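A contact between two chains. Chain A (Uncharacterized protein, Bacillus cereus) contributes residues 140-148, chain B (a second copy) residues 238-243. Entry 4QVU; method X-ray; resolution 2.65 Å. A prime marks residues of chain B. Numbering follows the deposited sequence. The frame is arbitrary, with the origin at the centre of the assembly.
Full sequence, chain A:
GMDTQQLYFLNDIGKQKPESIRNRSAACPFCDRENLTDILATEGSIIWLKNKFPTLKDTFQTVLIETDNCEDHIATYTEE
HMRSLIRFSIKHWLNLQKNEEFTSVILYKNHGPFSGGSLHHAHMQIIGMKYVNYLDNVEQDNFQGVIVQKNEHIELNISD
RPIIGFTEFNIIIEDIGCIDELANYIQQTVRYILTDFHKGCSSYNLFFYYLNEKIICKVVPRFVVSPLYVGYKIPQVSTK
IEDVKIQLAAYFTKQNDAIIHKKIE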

# COMPACT_ATOMS: atom_id res chain seq x y z
N GLN A 140 2.87 14.46 -3.05
CA GLN A 140 2.07 15.46 -2.34
C GLN A 140 1.20 14.82 -1.24
O GLN A 140 1.17 15.34 -0.12
CB GLN A 140 1.17 16.20 -3.35
CG GLN A 140 1.98 16.98 -4.41
CD GLN A 140 1.15 17.57 -5.54
OE1 GLN A 140 0.17 16.98 -6.02
NE2 GLN A 140 1.60 18.72 -6.05
N ASP A 141 0.56 13.66 -1.54
CA ASP A 141 -0.31 12.95 -0.59
C ASP A 141 0.44 12.34 0.60
O ASP A 141 -0.22 11.99 1.58
CB ASP A 141 -1.12 11.86 -1.30
CG ASP A 141 -2.28 12.38 -2.13
OD1 ASP A 141 -2.36 13.62 -2.36
OD2 ASP A 141 -3.11 11.55 -2.57
N ASN A 142 1.79 12.27 0.57
CA ASN A 142 2.57 11.78 1.72
C ASN A 142 2.62 12.83 2.85
O ASN A 142 3.05 12.51 3.96
CB ASN A 142 4.01 11.39 1.33
CG ASN A 142 4.14 10.22 0.38
OD1 ASN A 142 4.96 10.25 -0.55
ND2 ASN A 142 3.34 9.18 0.56
N PHE A 143 2.16 14.07 2.56
CA PHE A 143 2.17 15.21 3.48
C PHE A 143 0.72 15.67 3.86
O PHE A 143 0.57 16.58 4.69
CB PHE A 143 2.99 16.38 2.86
CG PHE A 143 4.36 15.93 2.41
CD1 PHE A 143 5.37 15.67 3.34
CD2 PHE A 143 4.63 15.67 1.07
CE1 PHE A 143 6.62 15.19 2.93
CE2 PHE A 143 5.87 15.18 0.67
CZ PHE A 143 6.86 14.94 1.60
N GLN A 144 -0.31 15.03 3.27
CA GLN A 144 -1.74 15.26 3.58
C GLN A 144 -2.15 14.30 4.69
O GLN A 144 -1.45 13.33 4.93
CB GLN A 144 -2.64 15.07 2.33
CG GLN A 144 -2.25 15.83 1.06
CD GLN A 144 -2.56 17.30 1.02
OE1 GLN A 144 -2.90 17.94 2.03
NE2 GLN A 144 -2.45 17.89 -0.16
N GLY A 145 -3.28 14.56 5.35
CA GLY A 145 -3.76 13.67 6.40
C GLY A 145 -4.85 14.19 7.32
O GLY A 145 -5.64 15.07 6.95
N VAL A 146 -4.90 13.58 8.51
CA VAL A 146 -5.83 13.89 9.59
C VAL A 146 -5.25 15.05 10.38
O VAL A 146 -4.20 14.90 11.00
CB VAL A 146 -6.08 12.64 10.48
CG1 VAL A 146 -7.10 12.92 11.58
CG2 VAL A 146 -6.52 11.45 9.63
N ILE A 147 -5.94 16.19 10.35
CA ILE A 147 -5.55 17.43 11.01
C ILE A 147 -5.64 17.29 12.56
O ILE A 147 -6.68 16.89 13.10
CB ILE A 147 -6.47 18.57 10.49
CG1 ILE A 147 -6.17 18.84 8.99
CG2 ILE A 147 -6.32 19.86 11.33
CD1 ILE A 147 -7.24 19.58 8.24
N VAL A 148 -4.53 17.62 13.25
CA VAL A 148 -4.39 17.63 14.71
C VAL A 148 -4.61 19.08 15.19
O VAL A 148 -5.39 19.33 16.10
CB VAL A 148 -3.02 17.05 15.17
CG1 VAL A 148 -2.91 17.00 16.69
CG2 VAL A 148 -2.79 15.66 14.57
N SER B 238 -10.11 17.23 -4.99
CA SER B 238 -9.30 17.10 -3.77
C SER B 238 -9.26 15.64 -3.34
O SER B 238 -10.31 14.99 -3.27
CB SER B 238 -9.86 17.96 -2.64
OG SER B 238 -9.30 17.59 -1.39
N THR B 239 -8.06 15.13 -3.03
CA THR B 239 -7.86 13.75 -2.57
C THR B 239 -7.85 13.67 -1.02
O THR B 239 -7.63 12.59 -0.47
CB THR B 239 -6.55 13.19 -3.13
OG1 THR B 239 -5.48 14.06 -2.76
CG2 THR B 239 -6.59 13.01 -4.64
N LYS B 240 -8.12 14.81 -0.34
CA LYS B 240 -8.09 14.94 1.12
C LYS B 240 -9.33 14.31 1.76
O LYS B 240 -10.46 14.71 1.50
CB LYS B 240 -7.97 16.42 1.53
CG LYS B 240 -6.69 17.09 1.01
CD LYS B 240 -6.57 18.58 1.34
CE LYS B 240 -6.05 18.89 2.72
NZ LYS B 240 -5.68 20.33 2.86
N ILE B 241 -9.08 13.30 2.61
CA ILE B 241 -10.03 12.52 3.41
C ILE B 241 -10.77 13.46 4.37
O ILE B 241 -11.89 13.16 4.77
CB ILE B 241 -9.29 11.37 4.18
CG1 ILE B 241 -10.28 10.31 4.76
CG2 ILE B 241 -8.31 11.91 5.27
CD1 ILE B 241 -9.66 8.97 5.21
N GLU B 242 -10.14 14.58 4.74
CA GLU B 242 -10.69 15.57 5.66
C GLU B 242 -11.77 16.39 4.95
O GLU B 242 -12.71 16.86 5.62
CB GLU B 242 -9.58 16.48 6.20
CG GLU B 242 -9.88 17.06 7.57
CD GLU B 242 -9.79 16.14 8.77
OE1 GLU B 242 -8.89 15.28 8.80
OE2 GLU B 242 -10.55 16.37 9.74
N ASP B 243 -11.64 16.56 3.62
CA ASP B 243 -12.63 17.31 2.83
C ASP B 243 -13.89 16.47 2.63
O ASP B 243 -14.99 17.01 2.74
CB ASP B 243 -12.05 17.77 1.48
CG ASP B 243 -11.05 18.91 1.60
OD1 ASP B 243 -11.21 19.74 2.52
OD2 ASP B 243 -10.17 19.00 0.73

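The chain A stretch opens with a 3-10 segment, residues 140-142. The backbone bond from Phe143 N to Gln140 O, 3.1 Å, closes this turn. A weak bond from Gln144 N to Asp141 O, 3.5 Å, follows it. The chain then extends into a short strand around Val146 and turns a corner at Val148. The chain B stretch begins as loop and enters a helix at Ile241′. Lys240′ holds the N-cap position, and Asp243′ N donates to Lys240′ O at 3.1 Å in the first turn.

The two backbones run alongside each other in the same direction. Asp141 lies nearest Thr239′, with 7.8 Å between their CA atoms. Gln144 CA is 6.8 Å from Lys240′ CA, and Val146 CA is 6.5 Å from Glu242′ CA. This spacing leaves room for side chains between the backbones. Together the stretches bury 361 Å².

Two hydrogen bonds cross the contact. At one end, Thr239′ OG1 donates to Asp141 OD1 at 3.2 Å. Both residues point their CA-to-CB bonds toward the partner stretch. The p rotamer of Thr239′ and the m rotamer of Asp141 bring the two oxygens together. A short hydroxyl side chain and a carboxylate suit this place, since one can give a proton and the other accept it.

The second bond is weak. Ile147 N donates to Glu242′ OE1 at 3.5 Å, with an N-H...acceptor angle of 157°. The long side chain of Glu242′ lets a helix residue reach the strand backbone. Its CA-to-CB bond points toward the chain A stretch, and chi1 is t while chi2 is p. Glu242′ OE1 also lies 3.5 Å from Val146 CA. Its other oxygen, OE2, is hydrogen-bonded to a residue just outside the stretches. Glu242′ is buried and has 67 Å² covered by the chain A stretch, the largest share of any residue here.

Nonpolar packing accompanies the weak bond. The CA-to-CB bond of Ile147 points toward the chain B stretch, and Ile147 CD1 lies 3.7 Å from Glu242′ CG. The aliphatic part of the glutamate thus meets a hydrocarbon side chain while its OE1 meets the backbone. Val146 is set sideways, with CG1 4.1 Å from Glu242′ OE1. Ile241′ makes a looser contact, its CG2 4.5 Å from Gly145 O.

Gly145 suits its place because of its backbone angles, phi 166° and psi -156°. A CB there would be jammed against the carbonyl O of Gln144. It would point away from the chain B stretch and meet nothing of it, so the need for glycine is local.

Between the two bonded ends, Gln144 and Lys240′ pack together. Gln144 OE1 is 3.4 Å from Lys240′ CE, a contact through the methylene chain of the lysine. Lys240′ leaves its backbone sideways, and its length carries it along the glutamine.

Within chain B, Lys240′ N donates to Ser238′ OG at 3.2 Å. Ser238′ OG in turn donates to Asp243′ OD2 at 2.7 Å. These bonds tie the loop to the first turn of the helix.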